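Local coordinates for putative PAS/PAC sensor protein (Nakamurella multipartita DSM 44233, PDB 6HMJ) that senses blue light through a bound flavin mononucleotide and mediates RNA binding and translational regulation, at residues V76-L81 and A90-T95; E86-M91 and D112-V117; T177-G182 and T198-M203; A148-D153 and P191-L196; K211-P216 and A309-I314. All coordinates share one frame; numbering follows the deposited sequence.

Interaction 1: V76-L81 and A90-T95; sequences VNHLLL and AMTTLT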
# COMPACT_ATOMS: atom_id res chain seq x y z
N VAL A 76 3.12 31.50 -43.76
CA VAL A 76 4.27 32.22 -43.25
C VAL A 76 4.18 32.26 -41.73
O VAL A 76 3.20 32.77 -41.18
CB VAL A 76 4.36 33.65 -43.82
CG1 VAL A 76 5.46 34.44 -43.12
CG2 VAL A 76 4.61 33.61 -45.32
N ASN A 77 5.20 31.73 -41.06
CA ASN A 77 5.30 31.81 -39.61
C ASN A 77 5.97 33.12 -39.22
O ASN A 77 6.96 33.53 -39.83
CB ASN A 77 6.10 30.63 -39.06
CG ASN A 77 5.46 29.29 -39.35
OD1 ASN A 77 4.26 29.21 -39.61
ND2 ASN A 77 6.25 28.23 -39.30
N HIS A 78 5.42 33.77 -38.19
CA HIS A 78 5.90 35.09 -37.79
C HIS A 78 5.42 35.38 -36.37
O HIS A 78 4.82 34.53 -35.71
CB HIS A 78 5.41 36.17 -38.76
CG HIS A 78 3.93 36.32 -38.79
ND1 HIS A 78 3.25 37.13 -37.90
CD2 HIS A 78 2.98 35.77 -39.59
CE1 HIS A 78 1.95 37.07 -38.15
NE2 HIS A 78 1.77 36.25 -39.17
N LEU A 79 5.70 36.60 -35.92
CA LEU A 79 5.27 37.08 -34.61
C LEU A 79 4.25 38.21 -34.78
O LEU A 79 4.03 38.73 -35.87
CB LEU A 79 6.46 37.59 -33.80
CG LEU A 79 7.63 36.64 -33.55
CD1 LEU A 79 8.69 37.33 -32.71
CD2 LEU A 79 7.16 35.37 -32.86
N LEU A 80 3.62 38.57 -33.66
CA LEU A 80 2.75 39.74 -33.59
C LEU A 80 3.25 40.60 -32.45
O LEU A 80 3.35 40.13 -31.31
CB LEU A 80 1.29 39.34 -33.39
CG LEU A 80 0.58 38.70 -34.58
CD1 LEU A 80 -0.85 38.31 -34.21
CD2 LEU A 80 0.57 39.61 -35.80
N LEU A 81 3.57 41.86 -32.75
CA LEU A 81 4.11 42.77 -31.75
C LEU A 81 3.01 43.34 -30.86
O LEU A 81 1.98 43.81 -31.36
CB LEU A 81 4.89 43.89 -32.43
CG LEU A 81 5.94 43.38 -33.42
CD1 LEU A 81 6.60 44.54 -34.15
CD2 LEU A 81 6.98 42.51 -32.73
N ALA A 90 2.45 33.65 -34.21
CA ALA A 90 1.36 33.80 -35.16
C ALA A 90 1.70 33.08 -36.46
O ALA A 90 2.81 32.61 -36.66
CB ALA A 90 1.06 35.28 -35.42
N MET A 91 0.70 33.02 -37.34
CA MET A 91 0.82 32.33 -38.61
C MET A 91 -0.19 32.94 -39.57
O MET A 91 -1.35 33.15 -39.20
CB MET A 91 0.57 30.82 -38.43
CG MET A 91 0.66 29.99 -39.71
SD MET A 91 -0.68 28.79 -39.89
CE MET A 91 -2.11 29.86 -39.99
N THR A 92 0.25 33.23 -40.79
CA THR A 92 -0.62 33.76 -41.83
C THR A 92 -0.78 32.71 -42.91
O THR A 92 0.20 32.11 -43.36
CB THR A 92 -0.04 35.05 -42.44
OG1 THR A 92 0.09 36.04 -41.42
CG2 THR A 92 -0.95 35.57 -43.54
N THR A 93 -2.03 32.49 -43.33
CA THR A 93 -2.34 31.64 -44.46
C THR A 93 -2.89 32.50 -45.59
O THR A 93 -3.72 33.39 -45.36
CB THR A 93 -3.36 30.56 -44.08
OG1 THR A 93 -2.85 29.78 -42.99
CG2 THR A 93 -3.66 29.65 -45.26
N LEU A 94 -2.43 32.24 -46.81
CA LEU A 94 -2.79 33.03 -47.97
C LEU A 94 -3.32 32.10 -49.05
O LEU A 94 -2.63 31.17 -49.46
CB LEU A 94 -1.59 33.83 -48.49
CG LEU A 94 -0.90 34.75 -47.49
CD1 LEU A 94 0.50 35.09 -47.97
CD2 LEU A 94 -1.70 36.02 -47.26
N THR A 95 -4.55 32.36 -49.50
CA THR A 95 -5.14 31.64 -50.62
C THR A 95 -5.65 32.64 -51.65
O THR A 95 -6.11 33.73 -51.30
CB THR A 95 -6.28 30.72 -50.16
OG1 THR A 95 -7.23 31.47 -49.39
CG2 THR A 95 -5.73 29.58 -49.32
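Strands 76-81 and 90-95 run antiparallel with a marked twist, 132° between their directions, and bond through V76 with T92 and H78 with A90, while N77 and M91 form the non-hydrogen-bonded pair between them. V76 N and T92 O stand 3.0 Å apart, and the return bond from T92 N to V76 O lies in the carbonyl plane and is nearly straight. H78 N reaches A90 O from above that carbonyl's plane, whereas A90 N meets H78 O in plane. R116 of the second subunit adds a further N-H to each of the oxygens of H78 and A90.

H78 carries the side-chain contact. Its CG takes the crowded position between N and C (chi1 64°), which folds the imidazole back across the hairpin. ND1 donates to the next residue's carbonyl, L79 O, at 2.7 Å and in the ring plane. On the far side of the ring NE2 is hydrogen-bonded to T92 OG1 at 2.8 Å. Two bonds at different ring nitrogens thus fix the rotation of the imidazole. T92 OG1 is also held by W60 NE1, and the W60 ring meets H78 edge-to-face. A90 sits under the imidazole with its CB 3.4 Å from H78 CE1, and L80 CG closes on the same methyl at 3.6 Å. On the other face of the sheet, the N77 and M91 side chains cross obliquely, OD1 of N77 lying 3.7 Å from CG of M91, close to M91 of the second subunit. This is a beta hairpin at the margin of a five-stranded antiparallel PAS-type sheet, its V76/H78 face covered by helix 54-70.

Interaction 2: E86-M91 and D112-V117; sequences EPRPAM and DLSDRV
P89 O is gripped by one N-H, that of L113, at 2.7 Å; the donor approaches from somewhat above the carbonyl plane. This bond lies where the antiparallel PAS-type sheet hands over to the long helix 114-149, with L113 at the N-cap position. D112 shapes the turn. Its CG is anti to the backbone N (chi1 178°), so OD1 swings forward and accepts from S114 N at 2.8 Å, met from above the carboxylate plane: an Asx turn.

The other oxygen, D112 OD2, lies at the edge of the R88 guanidinium, 3.4 Å from NE. The salt bridge is long and its hydrogen bond weak, though almost straight, and the two flat groups are turned 67° apart. R88 has firmer anchors, NH2 on V33 O and NH1 on T82 OG1, which leave NE turned to D112. Its chain bends at chi2 and chi3, and CG passes S114 OG at 3.9 Å.

The apolar side belongs to P89 and L113. P89 CG rests 4.1 Å from L113 CB and near V117 CG2, one turn further along the helix. L113, which also packs on M91 of the second subunit, sends CD1 to within 4.0 Å of M91 CB in its own chain.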
# COMPACT_ATOMS: atom_id res chain seq x y z
N GLU A 86 5.46 41.12 -24.58
CA GLU A 86 6.27 40.28 -25.45
C GLU A 86 5.45 39.86 -26.67
O GLU A 86 4.24 39.67 -26.58
CB GLU A 86 6.75 39.05 -24.68
CG GLU A 86 7.75 38.18 -25.43
CD GLU A 86 9.13 38.80 -25.51
OE1 GLU A 86 9.46 39.65 -24.66
OE2 GLU A 86 9.89 38.44 -26.44
N PRO A 87 6.09 39.72 -27.84
CA PRO A 87 5.34 39.31 -29.03
C PRO A 87 4.68 37.96 -28.86
O PRO A 87 5.12 37.11 -28.08
CB PRO A 87 6.41 39.27 -30.13
CG PRO A 87 7.48 40.17 -29.66
CD PRO A 87 7.49 40.05 -28.16
N ARG A 88 3.59 37.75 -29.64
CA ARG A 88 2.87 36.49 -29.65
C ARG A 88 3.23 35.68 -30.89
O ARG A 88 3.49 36.26 -31.96
CB ARG A 88 1.36 36.72 -29.62
CG ARG A 88 0.85 37.44 -28.39
CD ARG A 88 0.47 38.86 -28.72
NE ARG A 88 -0.68 38.92 -29.62
CZ ARG A 88 -1.01 39.98 -30.36
NH1 ARG A 88 -0.28 41.08 -30.31
NH2 ARG A 88 -2.08 39.93 -31.14
N PRO A 89 3.24 34.35 -30.81
CA PRO A 89 3.45 33.55 -32.01
C PRO A 89 2.22 33.60 -32.90
O PRO A 89 1.09 33.59 -32.42
CB PRO A 89 3.69 32.14 -31.46
CG PRO A 89 2.92 32.12 -30.19
CD PRO A 89 3.01 33.51 -29.62
N ALA A 90 2.45 33.65 -34.21
CA ALA A 90 1.36 33.80 -35.16
C ALA A 90 1.70 33.08 -36.46
O ALA A 90 2.81 32.61 -36.66
CB ALA A 90 1.06 35.28 -35.42
N MET A 91 0.70 33.02 -37.34
CA MET A 91 0.82 32.33 -38.61
C MET A 91 -0.19 32.94 -39.57
O MET A 91 -1.35 33.15 -39.20
CB MET A 91 0.57 30.82 -38.43
CG MET A 91 0.66 29.99 -39.71
SD MET A 91 -0.68 28.79 -39.89
CE MET A 91 -2.11 29.86 -39.99
N ASP A 112 -3.45 34.07 -34.26
CA ASP A 112 -2.63 34.25 -33.07
C ASP A 112 -2.51 32.89 -32.38
O ASP A 112 -3.50 32.37 -31.85
CB ASP A 112 -3.24 35.29 -32.14
CG ASP A 112 -2.44 35.48 -30.86
OD1 ASP A 112 -1.40 34.81 -30.68
OD2 ASP A 112 -2.87 36.31 -30.02
N LEU A 113 -1.31 32.33 -32.37
CA LEU A 113 -1.07 31.01 -31.80
C LEU A 113 -0.73 31.07 -30.32
O LEU A 113 -0.31 30.06 -29.75
CB LEU A 113 0.06 30.31 -32.56
CG LEU A 113 -0.16 30.11 -34.06
CD1 LEU A 113 1.09 29.55 -34.72
CD2 LEU A 113 -1.35 29.21 -34.33
N SER A 114 -0.91 32.23 -29.69
CA SER A 114 -0.52 32.39 -28.29
C SER A 114 -1.30 31.43 -27.40
O SER A 114 -0.73 30.79 -26.51
CB SER A 114 -0.74 33.84 -27.85
OG SER A 114 -0.11 34.11 -26.62
N ASP A 115 -2.61 31.33 -27.62
CA ASP A 115 -3.45 30.49 -26.76
C ASP A 115 -3.20 29.01 -27.03
O ASP A 115 -3.06 28.22 -26.09
CB ASP A 115 -4.92 30.84 -26.99
CG ASP A 115 -5.86 30.07 -26.08
OD1 ASP A 115 -5.37 29.34 -25.19
OD2 ASP A 115 -7.09 30.19 -26.26
N ARG A 116 -3.14 28.62 -28.30
CA ARG A 116 -2.94 27.22 -28.65
C ARG A 116 -1.61 26.71 -28.12
O ARG A 116 -1.52 25.59 -27.60
CB ARG A 116 -3.02 27.05 -30.17
CG ARG A 116 -2.81 25.63 -30.67
CD ARG A 116 -4.06 24.80 -30.48
NE ARG A 116 -3.80 23.38 -30.75
CZ ARG A 116 -3.84 22.83 -31.95
NH1 ARG A 116 -4.11 23.55 -33.03
NH2 ARG A 116 -3.59 21.53 -32.08
N VAL A 117 -0.56 27.52 -28.24
CA VAL A 117 0.76 27.13 -27.73
C VAL A 117 0.73 27.01 -26.21
O VAL A 117 1.31 26.08 -25.64
CB VAL A 117 1.82 28.14 -28.20
CG1 VAL A 117 3.04 28.11 -27.30
CG2 VAL A 117 2.22 27.84 -29.63

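Interaction 3: T177-G182 and T198-M203; sequences TGMIEG and TVFTDM
M179 leaves helix 172-185 with CG anti to the backbone N (chi1 -172°) and carries most of its contact with helix 192-202. CB comes first, 4.2 Å from the terminal methyl CE of M203. CG then reaches the rim of the F200 ring, 3.7 Å from CE1, with V199 CG1 lying farther off. SD goes a step along that rim and stands 3.5 Å from F200 CZ. The sulfur approaches the ring obliquely, in a Met-aromatic contact, and the two side chains lie side by side pointing the same way. Beyond SD the chain bends at chi3, so the end of M179 leads away from helix 192-202; A142, I145 and V146 of helix 114-149 pack against this side chain. F200 is in turn stacked on H164.

Helix 172-185 belongs to the ANTAR region, a helical module generally assigned to RNA binding, and here helix 192-202 is laid across it. The local axes approach to 9.5 Å at 126° between their directions. No hydrogen bond crosses between 177-182 and 198-203. Two glycines, one turn apart, face the crossing. G178 receives M203, whose SD lies 3.4 Å from G178 C while CE bends back toward M179 N; a CB on G178 would point toward segment 198-203 and clash with that sulfur. G182 meets V199. The two methyls of V199 divide the helix surface between them, CG1 lying 3.9 Å from M179 CA and CG2 3.9 Å from G182 C.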
# COMPACT_ATOMS: atom_id res chain seq x y z
N THR A 177 5.95 -0.59 -6.33
CA THR A 177 5.02 -1.35 -7.16
C THR A 177 5.27 -2.85 -7.02
O THR A 177 4.32 -3.64 -6.92
CB THR A 177 5.14 -0.93 -8.62
OG1 THR A 177 4.65 0.41 -8.77
CG2 THR A 177 4.33 -1.86 -9.52
N GLY A 178 6.54 -3.26 -7.01
CA GLY A 178 6.84 -4.67 -6.88
C GLY A 178 6.39 -5.25 -5.55
O GLY A 178 5.91 -6.38 -5.48
N MET A 179 6.53 -4.47 -4.48
CA MET A 179 6.13 -4.95 -3.16
C MET A 179 4.62 -5.11 -3.07
O MET A 179 4.13 -6.07 -2.45
CB MET A 179 6.62 -3.98 -2.08
CG MET A 179 6.42 -4.49 -0.66
SD MET A 179 6.52 -3.17 0.56
CE MET A 179 4.83 -2.58 0.52
N ILE A 180 3.86 -4.19 -3.66
CA ILE A 180 2.41 -4.26 -3.59
C ILE A 180 1.89 -5.42 -4.43
O ILE A 180 1.12 -6.26 -3.96
CB ILE A 180 1.79 -2.92 -4.03
CG1 ILE A 180 2.27 -1.80 -3.10
CG2 ILE A 180 0.27 -3.01 -4.02
CD1 ILE A 180 1.87 -0.40 -3.56
N GLU A 181 2.32 -5.49 -5.70
CA GLU A 181 1.91 -6.59 -6.56
C GLU A 181 2.34 -7.93 -5.97
O GLU A 181 1.56 -8.89 -5.96
CB GLU A 181 2.48 -6.40 -7.96
CG GLU A 181 1.92 -5.18 -8.69
CD GLU A 181 2.63 -4.90 -10.00
OE1 GLU A 181 3.64 -5.57 -10.29
OE2 GLU A 181 2.17 -4.00 -10.75
N GLY A 182 3.58 -8.02 -5.49
CA GLY A 182 4.07 -9.28 -4.96
C GLY A 182 3.34 -9.71 -3.70
O GLY A 182 2.95 -10.87 -3.56
N THR A 198 9.77 -12.35 2.25
CA THR A 198 10.04 -13.13 1.05
C THR A 198 9.72 -12.36 -0.23
O THR A 198 10.27 -12.67 -1.29
CB THR A 198 9.26 -14.45 1.06
OG1 THR A 198 7.87 -14.20 0.84
CG2 THR A 198 9.45 -15.19 2.38
N VAL A 199 8.85 -11.35 -0.15
CA VAL A 199 8.60 -10.50 -1.31
C VAL A 199 9.82 -9.64 -1.60
O VAL A 199 10.23 -9.49 -2.75
CB VAL A 199 7.34 -9.64 -1.08
CG1 VAL A 199 7.24 -8.56 -2.15
CG2 VAL A 199 6.10 -10.51 -1.09
N PHE A 200 10.41 -9.04 -0.56
CA PHE A 200 11.61 -8.24 -0.75
C PHE A 200 12.74 -9.09 -1.33
O PHE A 200 13.46 -8.64 -2.23
CB PHE A 200 12.04 -7.61 0.57
CG PHE A 200 11.17 -6.45 1.00
CD1 PHE A 200 10.77 -5.48 0.09
CD2 PHE A 200 10.74 -6.34 2.32
CE1 PHE A 200 9.97 -4.43 0.49
CE2 PHE A 200 9.94 -5.29 2.72
CZ PHE A 200 9.56 -4.33 1.80
N THR A 201 12.92 -10.31 -0.83
CA THR A 201 14.01 -11.15 -1.33
C THR A 201 13.71 -11.65 -2.74
O THR A 201 14.63 -11.78 -3.55
CB THR A 201 14.25 -12.32 -0.38
OG1 THR A 201 13.08 -13.13 -0.31
CG2 THR A 201 14.60 -11.81 1.01
N ASP A 202 12.45 -11.95 -3.04
CA ASP A 202 12.09 -12.33 -4.40
C ASP A 202 12.39 -11.23 -5.40
O ASP A 202 12.56 -11.51 -6.59
CB ASP A 202 10.60 -12.69 -4.48
CG ASP A 202 10.28 -14.04 -3.88
OD1 ASP A 202 11.22 -14.80 -3.55
OD2 ASP A 202 9.08 -14.35 -3.73
N MET A 203 12.46 -9.98 -4.95
CA MET A 203 12.77 -8.84 -5.81
C MET A 203 14.26 -8.53 -5.87
O MET A 203 14.64 -7.54 -6.51
CB MET A 203 12.01 -7.60 -5.33
CG MET A 203 10.52 -7.64 -5.64
SD MET A 203 9.73 -6.05 -5.35
CE MET A 203 10.03 -5.83 -3.60

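Interaction 4: A148-D153 and P191-L196; sequences AAFDVD and PLRRRL. With GOL (glycerol), chain F.
A Schellman motif ends helix 114-149 here, with D151 as its C-prime residue at positive phi, and the side chain of R193 from helix 192-202 lies against that helix end. R193 NE donates to A149 O at 2.8 Å, the oxygen lying in the guanidinium plane and the donor in the carbonyl plane. An extended chain from CG to NE delivers the group, and its positive charge at a helix C-terminus is probably favourable. R193 NH2 also donates, at 2.9 Å, to O1 of a glycerol, probably a crystallisation additive; O1 lies 2.6 Å from A148 O. The same glycerol binds R193 of the second subunit.

The helix that stops here is the long one whose C-terminal part lies in the ANTAR region, and apolar carbon joins it to helix 192-202. A149 CB touches CD2 of L192 and CD2 of L196, each at 3.8 Å. The F150 ring runs past R193 in the opposite direction, its CD1 4.0 Å from R193 CG, while CE2 meets L196 CD2 at 3.5 Å. An alanine in place of R193 would remove the NE bond to A149 O and the aliphatic cover along F150, and would probably loosen the helix end. D151 turns its carboxylate away to salt bridges with R195 of the second subunit, and F150 O accepts from R356 NE of helix 351-372.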
# COMPACT_ATOMS: atom_id res chain seq x y z
N ALA A 148 2.68 -0.59 9.17
CA ALA A 148 1.86 -1.44 10.03
C ALA A 148 2.33 -2.89 10.04
O ALA A 148 2.23 -3.56 11.08
CB ALA A 148 0.40 -1.36 9.58
N ALA A 149 2.85 -3.39 8.92
CA ALA A 149 3.31 -4.78 8.86
C ALA A 149 4.40 -5.03 9.89
O ALA A 149 4.37 -6.04 10.61
CB ALA A 149 3.80 -5.11 7.46
N PHE A 150 5.39 -4.14 9.97
CA PHE A 150 6.48 -4.25 10.92
C PHE A 150 6.32 -3.32 12.12
O PHE A 150 7.22 -3.26 12.96
CB PHE A 150 7.82 -3.95 10.24
CG PHE A 150 8.16 -4.88 9.10
CD1 PHE A 150 8.59 -6.17 9.36
CD2 PHE A 150 8.06 -4.46 7.79
CE1 PHE A 150 8.90 -7.03 8.32
CE2 PHE A 150 8.38 -5.31 6.75
CZ PHE A 150 8.80 -6.59 7.01
N ASP A 151 5.20 -2.61 12.22
CA ASP A 151 4.94 -1.68 13.32
C ASP A 151 6.12 -0.73 13.52
O ASP A 151 6.78 -0.71 14.56
CB ASP A 151 4.63 -2.44 14.61
CG ASP A 151 4.18 -1.53 15.74
OD1 ASP A 151 3.24 -0.73 15.52
OD2 ASP A 151 4.77 -1.60 16.84
N VAL A 152 6.38 0.08 12.49
CA VAL A 152 7.38 1.13 12.53
C VAL A 152 6.73 2.42 12.04
O VAL A 152 5.70 2.40 11.38
CB VAL A 152 8.63 0.79 11.68
CG1 VAL A 152 9.29 -0.48 12.19
CG2 VAL A 152 8.25 0.64 10.21
N ASP A 153 7.36 3.54 12.37
CA ASP A 153 6.81 4.84 11.99
C ASP A 153 7.07 5.11 10.51
O ASP A 153 7.68 4.30 9.80
CB ASP A 153 7.38 5.94 12.88
CG ASP A 153 8.87 6.17 12.67
OD1 ASP A 153 9.38 5.92 11.56
OD2 ASP A 153 9.53 6.62 13.63
N PRO A 191 2.39 -15.93 7.83
CA PRO A 191 2.16 -14.71 8.62
C PRO A 191 2.80 -13.52 7.93
O PRO A 191 3.79 -13.65 7.20
CB PRO A 191 2.81 -15.03 9.97
CG PRO A 191 3.78 -16.12 9.70
CD PRO A 191 3.21 -16.91 8.56
N LEU A 192 2.23 -12.34 8.17
CA LEU A 192 2.45 -11.20 7.29
C LEU A 192 3.93 -10.84 7.16
O LEU A 192 4.43 -10.63 6.05
CB LEU A 192 1.65 -9.99 7.79
CG LEU A 192 1.82 -8.70 6.99
CD1 LEU A 192 1.54 -8.92 5.52
CD2 LEU A 192 0.92 -7.61 7.55
N ARG A 193 4.65 -10.75 8.29
CA ARG A 193 6.03 -10.27 8.23
C ARG A 193 6.92 -11.25 7.46
O ARG A 193 7.75 -10.83 6.65
CB ARG A 193 6.57 -10.03 9.63
CG ARG A 193 5.83 -8.93 10.35
CD ARG A 193 6.29 -8.78 11.79
NE ARG A 193 5.54 -7.72 12.46
CZ ARG A 193 5.59 -7.48 13.77
NH1 ARG A 193 6.36 -8.21 14.56
NH2 ARG A 193 4.87 -6.49 14.28
N ARG A 194 6.77 -12.55 7.72
CA ARG A 194 7.45 -13.54 6.89
C ARG A 194 7.04 -13.40 5.43
O ARG A 194 7.89 -13.42 4.54
CB ARG A 194 7.12 -14.95 7.41
CG ARG A 194 7.62 -16.12 6.57
CD ARG A 194 9.11 -16.36 6.75
NE ARG A 194 9.54 -17.59 6.09
CZ ARG A 194 9.26 -18.82 6.54
NH1 ARG A 194 8.56 -18.98 7.65
NH2 ARG A 194 9.69 -19.88 5.87
N ARG A 195 5.75 -13.23 5.19
CA ARG A 195 5.24 -13.09 3.83
C ARG A 195 5.89 -11.91 3.11
O ARG A 195 6.35 -12.03 1.97
CB ARG A 195 3.72 -12.92 3.88
CG ARG A 195 2.99 -13.19 2.59
CD ARG A 195 1.54 -12.78 2.72
NE ARG A 195 0.97 -13.22 3.99
CZ ARG A 195 -0.05 -12.64 4.61
NH1 ARG A 195 -0.64 -11.58 4.08
NH2 ARG A 195 -0.48 -13.13 5.76
N LEU A 196 5.94 -10.75 3.77
CA LEU A 196 6.49 -9.56 3.15
C LEU A 196 8.00 -9.69 2.95
O LEU A 196 8.54 -9.23 1.94
CB LEU A 196 6.16 -8.33 3.99
CG LEU A 196 6.42 -6.95 3.40
CD1 LEU A 196 5.75 -6.79 2.04
CD2 LEU A 196 5.94 -5.89 4.37
C1 GOL F . 1.31 -6.01 13.21
O1 GOL F . 2.55 -5.45 12.88
C2 GOL F . 0.84 -6.81 11.97
O2 GOL F . 1.60 -7.95 11.75
C3 GOL F . -0.64 -7.14 12.26
O3 GOL F . -1.09 -7.94 11.21

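Interaction 5: K211-P216 and A309-I314; sequences KGWTVP and AVTTLI
Main-chain hydrogen bonds come first: strands 213-216 and 310-314 run antiparallel, 164° between their directions, and bond at W213 with L313 and at V215 with T311. W213 N meets L313 O on a lone pair at 3.1 Å, while L313 N approaches W213 O from above the carbonyl plane. T311 N to V215 O, at 2.7 Å, points nearly along the C=O axis. Just before the strand, G212 CA leans on L313 O in a CA-H...O contact, at a place where a CB would clash with that oxygen.

One side-chain hydrogen bond crosses the non-hydrogen-bonded pair of T214 and T312. Their hydroxyls, each anti to its own carbonyl carbon, stand side by side with OG1 to OG1 at 2.9 Å. I300 of helix 294-305 packs on both threonines.

Aromatic and apolar contacts occupy the opposite face of the sheet. W213 CG takes the crowded position between N and C (chi1 40°), folding the indole over the neighbouring strand. L313 CB sits above the six-membered ring, 3.5 Å from its centroid, as a CH-pi contact, and L313 CD2 reaches NE1. At the ring edge, CZ3 lies 3.4 Å from T311 O. An alanine in place of W213 would strip this lid from L313 and is likely to leave the strand held mostly by its backbone. V215 CG2 adds a looser touch on T311 CB.

The chemistry implies an outer strand held by four backbone bonds, with the threonine pair on one face and the W213 lid on the other, to strand 310-317 of the flavin-binding PAS sheet, where I314, the residue after L313, touches the FMN.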
# COMPACT_ATOMS: atom_id res chain seq x y z
N LYS A 211 21.67 -16.11 11.86
CA LYS A 211 22.44 -16.34 13.08
C LYS A 211 21.61 -15.95 14.30
O LYS A 211 21.02 -14.87 14.34
CB LYS A 211 23.74 -15.55 13.03
CG LYS A 211 24.51 -15.70 11.72
CD LYS A 211 24.83 -17.16 11.38
CE LYS A 211 25.11 -17.32 9.89
NZ LYS A 211 25.63 -18.67 9.56
N GLY A 212 21.57 -16.84 15.28
CA GLY A 212 20.88 -16.60 16.54
C GLY A 212 21.84 -16.28 17.66
O GLY A 212 22.85 -15.59 17.46
N TRP A 213 21.55 -16.79 18.85
CA TRP A 213 22.34 -16.48 20.03
C TRP A 213 21.92 -17.39 21.18
O TRP A 213 20.97 -18.17 21.07
CB TRP A 213 22.20 -15.00 20.43
CG TRP A 213 20.81 -14.46 20.29
CD1 TRP A 213 20.33 -13.67 19.29
CD2 TRP A 213 19.71 -14.67 21.20
NE1 TRP A 213 19.01 -13.37 19.51
CE2 TRP A 213 18.60 -13.97 20.67
CE3 TRP A 213 19.56 -15.37 22.39
CZ2 TRP A 213 17.36 -13.96 21.30
CZ3 TRP A 213 18.32 -15.36 23.02
CH2 TRP A 213 17.24 -14.66 22.47
N THR A 214 22.65 -17.28 22.29
CA THR A 214 22.35 -17.97 23.54
C THR A 214 22.74 -17.05 24.68
O THR A 214 23.86 -16.52 24.69
CB THR A 214 23.11 -19.30 23.64
OG1 THR A 214 22.69 -20.19 22.60
CG2 THR A 214 22.88 -19.96 24.99
N VAL A 215 21.83 -16.84 25.63
CA VAL A 215 22.06 -15.90 26.73
C VAL A 215 21.60 -16.53 28.03
O VAL A 215 20.74 -17.42 28.05
CB VAL A 215 21.34 -14.56 26.51
CG1 VAL A 215 21.79 -13.93 25.20
CG2 VAL A 215 19.83 -14.76 26.52
N PRO A 216 22.13 -16.05 29.15
CA PRO A 216 21.71 -16.55 30.47
C PRO A 216 20.37 -15.94 30.87
O PRO A 216 19.80 -15.12 30.16
CB PRO A 216 22.85 -16.11 31.39
CG PRO A 216 23.36 -14.87 30.76
CD PRO A 216 23.21 -15.05 29.27
N ALA A 309 20.83 -21.88 33.36
CA ALA A 309 19.57 -21.53 32.72
C ALA A 309 19.86 -20.51 31.63
O ALA A 309 20.47 -19.47 31.90
CB ALA A 309 18.58 -20.97 33.74
N VAL A 310 19.44 -20.81 30.40
CA VAL A 310 19.73 -19.96 29.26
C VAL A 310 18.52 -19.92 28.33
O VAL A 310 17.68 -20.82 28.32
CB VAL A 310 20.96 -20.45 28.46
CG1 VAL A 310 22.19 -20.50 29.35
CG2 VAL A 310 20.69 -21.81 27.82
N THR A 311 18.44 -18.84 27.56
CA THR A 311 17.48 -18.71 26.47
C THR A 311 18.25 -18.68 25.16
O THR A 311 19.25 -17.97 25.04
CB THR A 311 16.64 -17.44 26.62
OG1 THR A 311 15.92 -17.49 27.86
CG2 THR A 311 15.65 -17.33 25.47
N THR A 312 17.79 -19.46 24.19
CA THR A 312 18.48 -19.60 22.92
C THR A 312 17.53 -19.27 21.78
O THR A 312 16.41 -19.77 21.74
CB THR A 312 19.04 -21.01 22.74
OG1 THR A 312 20.19 -21.18 23.59
CG2 THR A 312 19.44 -21.28 21.29
N LEU A 313 17.99 -18.43 20.86
CA LEU A 313 17.32 -18.21 19.58
C LEU A 313 18.08 -18.97 18.51
O LEU A 313 19.31 -18.85 18.42
CB LEU A 313 17.25 -16.72 19.25
CG LEU A 313 16.56 -16.35 17.94
CD1 LEU A 313 15.09 -16.77 17.96
CD2 LEU A 313 16.69 -14.86 17.65
N ILE A 314 17.37 -19.76 17.72
CA ILE A 314 18.01 -20.62 16.73
C ILE A 314 17.03 -20.89 15.60
O ILE A 314 15.81 -20.88 15.79
CB ILE A 314 18.51 -21.94 17.38
CG1 ILE A 314 19.40 -22.72 16.41
CG2 ILE A 314 17.32 -22.80 17.83
CD1 ILE A 314 20.14 -23.88 17.06

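The five contacts string out along an elongated chain. Interactions 1 and 2 share A90 and M91 on strand 85-97, their centres about 10 Å apart, and both touch the second subunit. Helix 114-149 begins in interaction 2 and ends in interaction 4, about 56 Å away between centres. There interactions 3 and 4 share helix 192-202 and touch directly, M179 CG lying 3.6 Å from L196 CD1. The chain then leads from that helix to strand 213-216 of interaction 5, whose centre is about 24 Å from that of interaction 4. Only interaction 5 borders the flavin: I314 lines its pocket, and the T312 side chain is about 6 Å from FMN.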